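Local structure of aminopeptidase C (Lactobacillus rhamnosus, 4K7C) at residues G59-Q64 against W387-G392. The protein probably removes amino acids from the N-termini of peptides, acting as a cysteine aminopeptidase of the papain-like clan. Sequence-based numbering, arbitrary orientation.
Sequences GAVSNQ and WGEKVG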
loop_
_atom_site.group_PDB
_atom_site.type_symbol
_atom_site.label_atom_id
_atom_site.label_comp_id
_atom_site.label_asym_id
_atom_site.label_seq_id
_atom_site.Cartn_x
_atom_site.Cartn_y
_atom_site.Cartn_z
ATOM N N GLY A 59 14.142 -9.138 -26.846
ATOM C CA GLY A 59 13.808 -9.651 -25.505
ATOM C C GLY A 59 13.595 -8.545 -24.427
ATOM O O GLY A 59 13.144 -7.439 -24.740
ATOM N N ALA A 60 13.811 -8.917 -23.169
ATOM C CA ALA A 60 13.402 -8.114 -22.051
ATOM C C ALA A 60 14.406 -7.010 -21.764
ATOM O O ALA A 60 15.635 -7.136 -22.005
ATOM C CB ALA A 60 13.148 -8.981 -20.805
ATOM N N VAL A 61 13.865 -5.880 -21.260
ATOM C CA VAL A 61 14.705 -4.732 -20.889
ATOM C C VAL A 61 15.462 -4.834 -19.563
ATOM O O VAL A 61 15.154 -5.661 -18.664
ATOM C CB VAL A 61 13.869 -3.408 -20.895
ATOM C CG1 VAL A 61 13.118 -3.224 -22.253
ATOM C CG2 VAL A 61 12.841 -3.393 -19.772
ATOM N N SER A 62 16.487 -3.993 -19.461
ATOM C CA SER A 62 17.266 -3.834 -18.245
ATOM C C SER A 62 16.739 -2.562 -17.515
ATOM O O SER A 62 15.839 -1.847 -18.022
ATOM C CB SER A 62 18.778 -3.708 -18.603
ATOM O OG SER A 62 19.000 -2.713 -19.580
ATOM N N ASN A 63 17.270 -2.274 -16.343
ATOM C CA ASN A 63 16.798 -1.181 -15.503
ATOM C C ASN A 63 17.949 -0.619 -14.704
ATOM O O ASN A 63 18.513 -1.291 -13.810
ATOM C CB ASN A 63 15.727 -1.694 -14.516
ATOM C CG ASN A 63 15.060 -0.564 -13.770
ATOM O OD1 ASN A 63 15.465 0.588 -13.849
ATOM N ND2 ASN A 63 14.030 -0.903 -13.021
ATOM N N GLN A 64 18.325 0.610 -15.039
ATOM C CA GLN A 64 19.404 1.352 -14.396
ATOM C C GLN A 64 19.088 1.921 -13.029
ATOM O O GLN A 64 19.985 2.339 -12.292
ATOM C CB GLN A 64 19.849 2.458 -15.360
ATOM C CG GLN A 64 18.930 3.681 -15.393
ATOM C CD GLN A 64 19.199 4.535 -16.567
ATOM O OE1 GLN A 64 19.154 4.086 -17.718
ATOM N NE2 GLN A 64 19.600 5.742 -16.294
ATOM N N TRP A 387 14.720 1.500 -18.186
ATOM C CA TRP A 387 14.014 1.899 -16.978
ATOM C C TRP A 387 13.144 0.796 -16.434
ATOM O O TRP A 387 12.218 1.067 -15.631
ATOM C CB TRP A 387 13.128 3.145 -17.257
ATOM C CG TRP A 387 13.880 4.357 -17.573
ATOM C CD1 TRP A 387 15.252 4.589 -17.409
ATOM C CD2 TRP A 387 13.332 5.587 -18.151
ATOM N NE1 TRP A 387 15.533 5.865 -17.838
ATOM C CE2 TRP A 387 14.399 6.479 -18.328
ATOM C CE3 TRP A 387 12.048 5.982 -18.525
ATOM C CZ2 TRP A 387 14.222 7.775 -18.813
ATOM C CZ3 TRP A 387 11.855 7.284 -19.085
ATOM C CH2 TRP A 387 12.946 8.147 -19.250
ATOM N N GLY A 388 13.389 -0.437 -16.887
ATOM C CA GLY A 388 12.621 -1.633 -16.515
ATOM C C GLY A 388 11.286 -1.684 -17.256
ATOM O O GLY A 388 10.933 -0.810 -18.112
ATOM N N GLU A 389 10.518 -2.670 -16.883
ATOM C CA GLU A 389 9.322 -3.094 -17.679
ATOM C C GLU A 389 8.021 -2.385 -17.359
ATOM O O GLU A 389 7.033 -2.592 -18.079
ATOM C CB GLU A 389 9.031 -4.584 -17.504
ATOM C CG GLU A 389 10.103 -5.488 -17.999
ATOM C CD GLU A 389 9.707 -6.948 -18.018
ATOM O OE1 GLU A 389 9.030 -7.414 -17.028
ATOM O OE2 GLU A 389 10.124 -7.626 -19.004
ATOM N N LYS A 390 8.003 -1.563 -16.322
ATOM C CA LYS A 390 6.750 -0.927 -15.938
ATOM C C LYS A 390 6.477 0.442 -16.542
ATOM O O LYS A 390 5.532 1.126 -16.084
ATOM C CB LYS A 390 6.702 -0.836 -14.431
ATOM C CG LYS A 390 6.667 -2.240 -13.805
ATOM C CD LYS A 390 6.744 -2.115 -12.293
ATOM C CE LYS A 390 6.287 -3.441 -11.673
ATOM N NZ LYS A 390 6.761 -3.561 -10.264
ATOM N N VAL A 391 7.282 0.831 -17.542
ATOM C CA VAL A 391 7.023 2.007 -18.386
ATOM C C VAL A 391 6.964 1.496 -19.812
ATOM O O VAL A 391 7.549 0.459 -20.169
ATOM C CB VAL A 391 8.070 3.145 -18.262
ATOM C CG1 VAL A 391 8.083 3.757 -16.905
ATOM C CG2 VAL A 391 9.474 2.556 -18.549
ATOM N N GLY A 392 6.244 2.246 -20.640
ATOM C CA GLY A 392 6.067 1.954 -22.040
ATOM C C GLY A 392 5.427 0.594 -22.211
ATOM O O GLY A 392 4.605 0.127 -21.397
HETATM O O HOH W 1 10.896 -6.214 -21.177
#
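Trp387 sets the pyrrole side of its indole alongside Gln64, whose OE1 lies near the ring plane, 3.9 Å from CD1. The amide stands 77° from that plane, so the two do not stack; OE1 instead bonds to Ser386 OG. Backbone to backbone, Trp387 forms a single bridge with Asn63. The Asn63 side chain, its CG anti to the backbone N (chi1 -171°), lies along the peptide that follows Trp387, with OD1 3.5 Å from Trp387 C. Short and polar, asparagine suits this place because OD1 also accepts from Lys65 N, closing an Asx turn. An alanine here would remove that acceptor and probably loosen both the turn and the packing on the Trp387-Gly388 peptide.

Gly388 N donates to Ser62 O at 3.0 Å, a bent bond (143°) with the donor above the carbonyl plane. Glycine fits its positive phi, and a CB would clash with Asn63 ND2. Val61 CG2, a compact apolar branch, rests against Gly388 C at 3.4 Å.

Glu389 runs its extended chain past Val61, CG meeting CG2, so that OE2 accepts a hydrogen bond from a water at 2.7 Å. That water accepts from Val61 N at 3.0 Å, a link suited to a long acidic side chain at the surface.

As in papain relatives, Gln64 probably belongs to the oxyanion hole beside Cys70, the likely nucleophile at the start of helix 70-87, and the broad indole of Trp387 lies against His364, probably its catalytic partner. The two loops thus join the start of that helix to the loop between strands 377-384 and 396-400, where Phe397 packs against the indole and Tyr396 against Val61.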